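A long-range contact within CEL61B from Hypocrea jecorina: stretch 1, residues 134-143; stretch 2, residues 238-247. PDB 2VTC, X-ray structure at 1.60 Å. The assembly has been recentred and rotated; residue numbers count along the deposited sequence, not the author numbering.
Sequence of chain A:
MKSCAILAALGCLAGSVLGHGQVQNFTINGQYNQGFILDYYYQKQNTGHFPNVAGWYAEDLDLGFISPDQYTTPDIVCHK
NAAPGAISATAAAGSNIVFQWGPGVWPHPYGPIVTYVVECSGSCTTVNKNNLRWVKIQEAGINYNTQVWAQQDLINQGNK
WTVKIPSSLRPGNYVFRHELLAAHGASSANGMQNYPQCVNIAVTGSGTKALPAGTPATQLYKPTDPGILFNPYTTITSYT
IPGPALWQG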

# COMPACT_ATOMS: atom_id res chain seq x y z
N TRP A 134 8.17 5.60 6.88
CA TRP A 134 7.52 5.74 5.59
C TRP A 134 7.40 7.17 5.12
O TRP A 134 7.14 8.08 5.90
N VAL A 135 7.61 7.35 3.81
CA VAL A 135 7.48 8.64 3.15
C VAL A 135 6.40 8.55 2.08
O VAL A 135 6.46 7.70 1.23
N LYS A 136 5.40 9.44 2.15
CA LYS A 136 4.31 9.41 1.15
C LYS A 136 4.80 9.86 -0.22
O LYS A 136 5.36 10.95 -0.35
N ILE A 137 4.57 9.03 -1.25
CA ILE A 137 4.97 9.38 -2.62
C ILE A 137 3.81 9.49 -3.61
O ILE A 137 4.00 9.89 -4.77
N GLN A 138 2.61 9.13 -3.16
CA GLN A 138 1.39 9.22 -3.98
C GLN A 138 0.15 9.34 -3.09
O GLN A 138 0.05 8.67 -2.06
N GLU A 139 -0.77 10.21 -3.48
CA GLU A 139 -2.08 10.26 -2.82
C GLU A 139 -3.15 10.75 -3.79
O GLU A 139 -2.90 11.61 -4.65
N ALA A 140 -4.34 10.17 -3.67
CA ALA A 140 -5.47 10.58 -4.52
C ALA A 140 -6.74 10.42 -3.71
O ALA A 140 -6.94 9.40 -3.03
N GLY A 141 -7.62 11.42 -3.78
CA GLY A 141 -8.85 11.43 -2.98
C GLY A 141 -10.10 11.48 -3.84
O GLY A 141 -10.30 10.61 -4.70
N ILE A 142 -10.93 12.50 -3.60
CA ILE A 142 -12.19 12.70 -4.35
C ILE A 142 -12.03 13.88 -5.32
O ILE A 142 -11.39 14.88 -4.97
N ASN A 143 -12.57 13.74 -6.53
CA ASN A 143 -12.67 14.84 -7.47
C ASN A 143 -13.90 15.65 -7.04
O ASN A 143 -15.00 15.12 -7.04
N SER A 238 -14.47 19.72 0.54
CA SER A 238 -13.12 19.73 1.07
C SER A 238 -12.84 18.40 1.77
O SER A 238 -13.62 17.97 2.61
N TYR A 239 -11.73 17.75 1.41
CA TYR A 239 -11.34 16.48 2.04
C TYR A 239 -9.84 16.46 2.35
O TYR A 239 -9.02 16.78 1.49
N THR A 240 -9.49 16.08 3.58
CA THR A 240 -8.08 15.99 3.98
C THR A 240 -7.66 14.52 3.85
O THR A 240 -8.07 13.68 4.65
N ILE A 241 -6.87 14.23 2.83
CA ILE A 241 -6.38 12.87 2.63
C ILE A 241 -5.52 12.49 3.85
O ILE A 241 -4.62 13.25 4.22
N PRO A 242 -5.80 11.34 4.48
CA PRO A 242 -5.04 10.96 5.68
C PRO A 242 -3.53 10.74 5.45
O PRO A 242 -3.08 10.52 4.32
N GLY A 243 -2.78 10.74 6.55
CA GLY A 243 -1.34 10.47 6.50
C GLY A 243 -0.52 11.74 6.40
O GLY A 243 -1.04 12.82 6.21
N PRO A 244 0.80 11.61 6.51
CA PRO A 244 1.72 12.74 6.43
C PRO A 244 1.85 13.31 5.01
O PRO A 244 1.32 12.74 4.03
N ALA A 245 2.56 14.43 4.92
CA ALA A 245 2.66 15.19 3.67
C ALA A 245 3.36 14.44 2.53
O ALA A 245 4.35 13.72 2.75
N LEU A 246 2.84 14.64 1.32
CA LEU A 246 3.40 14.14 0.09
C LEU A 246 4.84 14.65 -0.08
O LEU A 246 5.11 15.84 0.11
N TRP A 247 5.74 13.74 -0.42
CA TRP A 247 7.12 14.10 -0.73
C TRP A 247 7.21 14.34 -2.23
O TRP A 247 6.94 13.42 -3.01

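How does the contact begin at the start of stretch 1? W134 takes no part, since its m side chain leads away from stretch 2. V135 sets its CB sideways, and its t rotamer brings CG1 to 3.4 Å from CB of W247, a close apolar contact. The CA-to-CB bond of W247 points toward stretch 1, yet its t rotamer leads the indole away, so the base of that side chain, rather than the ring, makes the nearest approach to V135.

What makes K136 the centre of the contact? Its CB points toward stretch 2, and the chain runs out through chi1 t and chi2 t, turns at chi3 m, and finishes with chi4 t. The ammonium group is thereby carried into a pocket of backbone carbonyls: NZ donates hydrogen bonds to O of P242 and O of P244, each at 2.8 Å. G243 lies between these two acceptors, with backbone angles that call for glycine; an ideal CB there would sit only 3.3 Å from NZ of K136. The charge is balanced from within stretch 1, where NZ of K136 forms a salt bridge to OE1 of E139 at 2.9 Å. The backbone O of K136 accepts a nearly straight hydrogen bond from N of W247 at 2.8 Å, while a water accepts from N of K136 at 2.8 Å and donates to O of A245 at 2.7 Å.

What do I137 and Q138 contribute, given that both CB atoms point away? I137, with chi1 p and chi2 t, still brings CG2 to 4.2 Å from CE3 of W247, meeting the ring at its edge. A water donates to O of I137 at 2.8 Å and to O of W247 at 3.0 Å, tying the two backbones together. L246, with chi1 t and chi2 p, starts sideways but its end comes nearer: CD1 lies 3.4 Å from C of I137 and 3.5 Å from N of Q138, so it packs against the backbone of the strand. The amide end of Q138 finds its hydrogen bonds elsewhere in the structure.

How does E139 reach stretch 2? Its CB points toward it, and chi1 p with chi2 t sends out a carboxylate bridged to it by a water at each oxygen. One water donates to OE1 of E139 at 3.0 Å and to O of I241 at 2.8 Å; another donates to OE2 of E139 at 2.8 Å and accepts from N of L246 at 3.0 Å. OE1 of E139 also lies 3.6 Å from CG2 of I241.

What closes the contact beyond E139? A140 points its CB away, leaving the backbone to meet I241, whose m, t side chain places CD1 3.7 Å from N of G141. An ideal CB on G141 would come tightly within 3.3 Å of CG1 of I241. I142, t at both chi angles, adds a looser apolar touch, and its CG2 lies 4.2 Å from CB of Y239.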

# COMPACT_ATOMS: atom_id res chain seq x y z
CB TRP A 134 6.11 5.15 5.72
CG TRP A 134 6.19 3.72 6.12
CD1 TRP A 134 6.06 3.21 7.39
CD2 TRP A 134 6.43 2.60 5.26
NE1 TRP A 134 6.22 1.84 7.38
CE2 TRP A 134 6.43 1.44 6.08
CE3 TRP A 134 6.68 2.47 3.88
CZ2 TRP A 134 6.66 0.16 5.57
CZ3 TRP A 134 6.90 1.18 3.37
CH2 TRP A 134 6.89 0.05 4.23
CB VAL A 135 8.85 9.03 2.52
CG1 VAL A 135 8.74 10.30 1.72
CG2 VAL A 135 9.90 9.18 3.63
CB LYS A 136 3.16 10.31 1.61
CG LYS A 136 1.92 10.23 0.69
CD LYS A 136 0.84 11.21 1.14
CE LYS A 136 -0.09 10.61 2.21
NZ LYS A 136 -1.00 11.65 2.81
CB ILE A 137 6.07 8.41 -3.18
CG1 ILE A 137 5.55 6.96 -3.25
CG2 ILE A 137 7.35 8.54 -2.33
CD1 ILE A 137 6.29 6.07 -4.22
CB GLN A 138 1.30 7.99 -4.91
CG GLN A 138 0.03 7.87 -5.80
CD GLN A 138 -1.17 7.28 -5.06
OE1 GLN A 138 -1.04 6.36 -4.23
NE2 GLN A 138 -2.36 7.79 -5.37
CB GLU A 139 -2.06 11.15 -1.56
CG GLU A 139 -1.72 12.63 -1.81
CD GLU A 139 -1.77 13.50 -0.58
OE1 GLU A 139 -2.06 13.00 0.53
OE2 GLU A 139 -1.53 14.73 -0.74
CB ALA A 140 -5.52 9.76 -5.80
CB ILE A 142 -13.38 12.94 -3.38
CG1 ILE A 142 -14.73 12.83 -4.11
CG2 ILE A 142 -13.25 14.28 -2.64
CD1 ILE A 142 -15.93 12.86 -3.18
CB ASN A 143 -12.80 14.27 -8.89
CG ASN A 143 -12.99 15.34 -9.95
OD1 ASN A 143 -13.71 16.30 -9.74
ND2 ASN A 143 -12.31 15.18 -11.09
CB SER A 238 -12.99 20.89 2.06
OG SER A 238 -11.66 21.03 2.50
CB TYR A 239 -11.71 15.30 1.13
CG TYR A 239 -11.31 13.94 1.68
CD1 TYR A 239 -12.01 13.38 2.77
CD2 TYR A 239 -10.25 13.22 1.13
CE1 TYR A 239 -11.65 12.13 3.29
CE2 TYR A 239 -9.88 11.98 1.65
CZ TYR A 239 -10.59 11.44 2.72
OH TYR A 239 -10.23 10.22 3.24
CB THR A 240 -7.89 16.45 5.44
OG1 THR A 240 -8.36 17.80 5.60
CG2 THR A 240 -6.40 16.38 5.86
CB ILE A 241 -5.58 12.72 1.32
CG1 ILE A 241 -6.43 13.15 0.11
CG2 ILE A 241 -5.10 11.26 1.15
CD1 ILE A 241 -5.66 13.29 -1.20
CB PRO A 242 -5.68 9.63 6.10
CG PRO A 242 -7.08 9.68 5.53
CD PRO A 242 -6.87 10.36 4.18
CB PRO A 244 3.04 12.14 6.91
CG PRO A 244 2.94 10.67 6.55
CD PRO A 244 1.48 10.32 6.76
CB ALA A 245 3.35 16.52 3.93
CB LEU A 246 2.53 14.60 -1.10
CG LEU A 246 2.90 14.07 -2.49
CD1 LEU A 246 2.76 12.58 -2.57
CD2 LEU A 246 2.05 14.74 -3.58
CB TRP A 247 8.07 12.98 -0.30
CG TRP A 247 9.52 13.29 -0.49
CD1 TRP A 247 10.20 14.35 0.04
CD2 TRP A 247 10.48 12.52 -1.23
NE1 TRP A 247 11.53 14.29 -0.34
CE2 TRP A 247 11.72 13.18 -1.12
CE3 TRP A 247 10.40 11.34 -1.98
CZ2 TRP A 247 12.89 12.69 -1.73
CZ3 TRP A 247 11.57 10.85 -2.59
CH2 TRP A 247 12.79 11.53 -2.46
O HOH W 1 5.35 11.51 3.97
O HOH W 2 6.14 11.65 -5.30
O HOH W 3 0.16 15.92 1.19
O HOH W 4 -3.00 14.87 2.64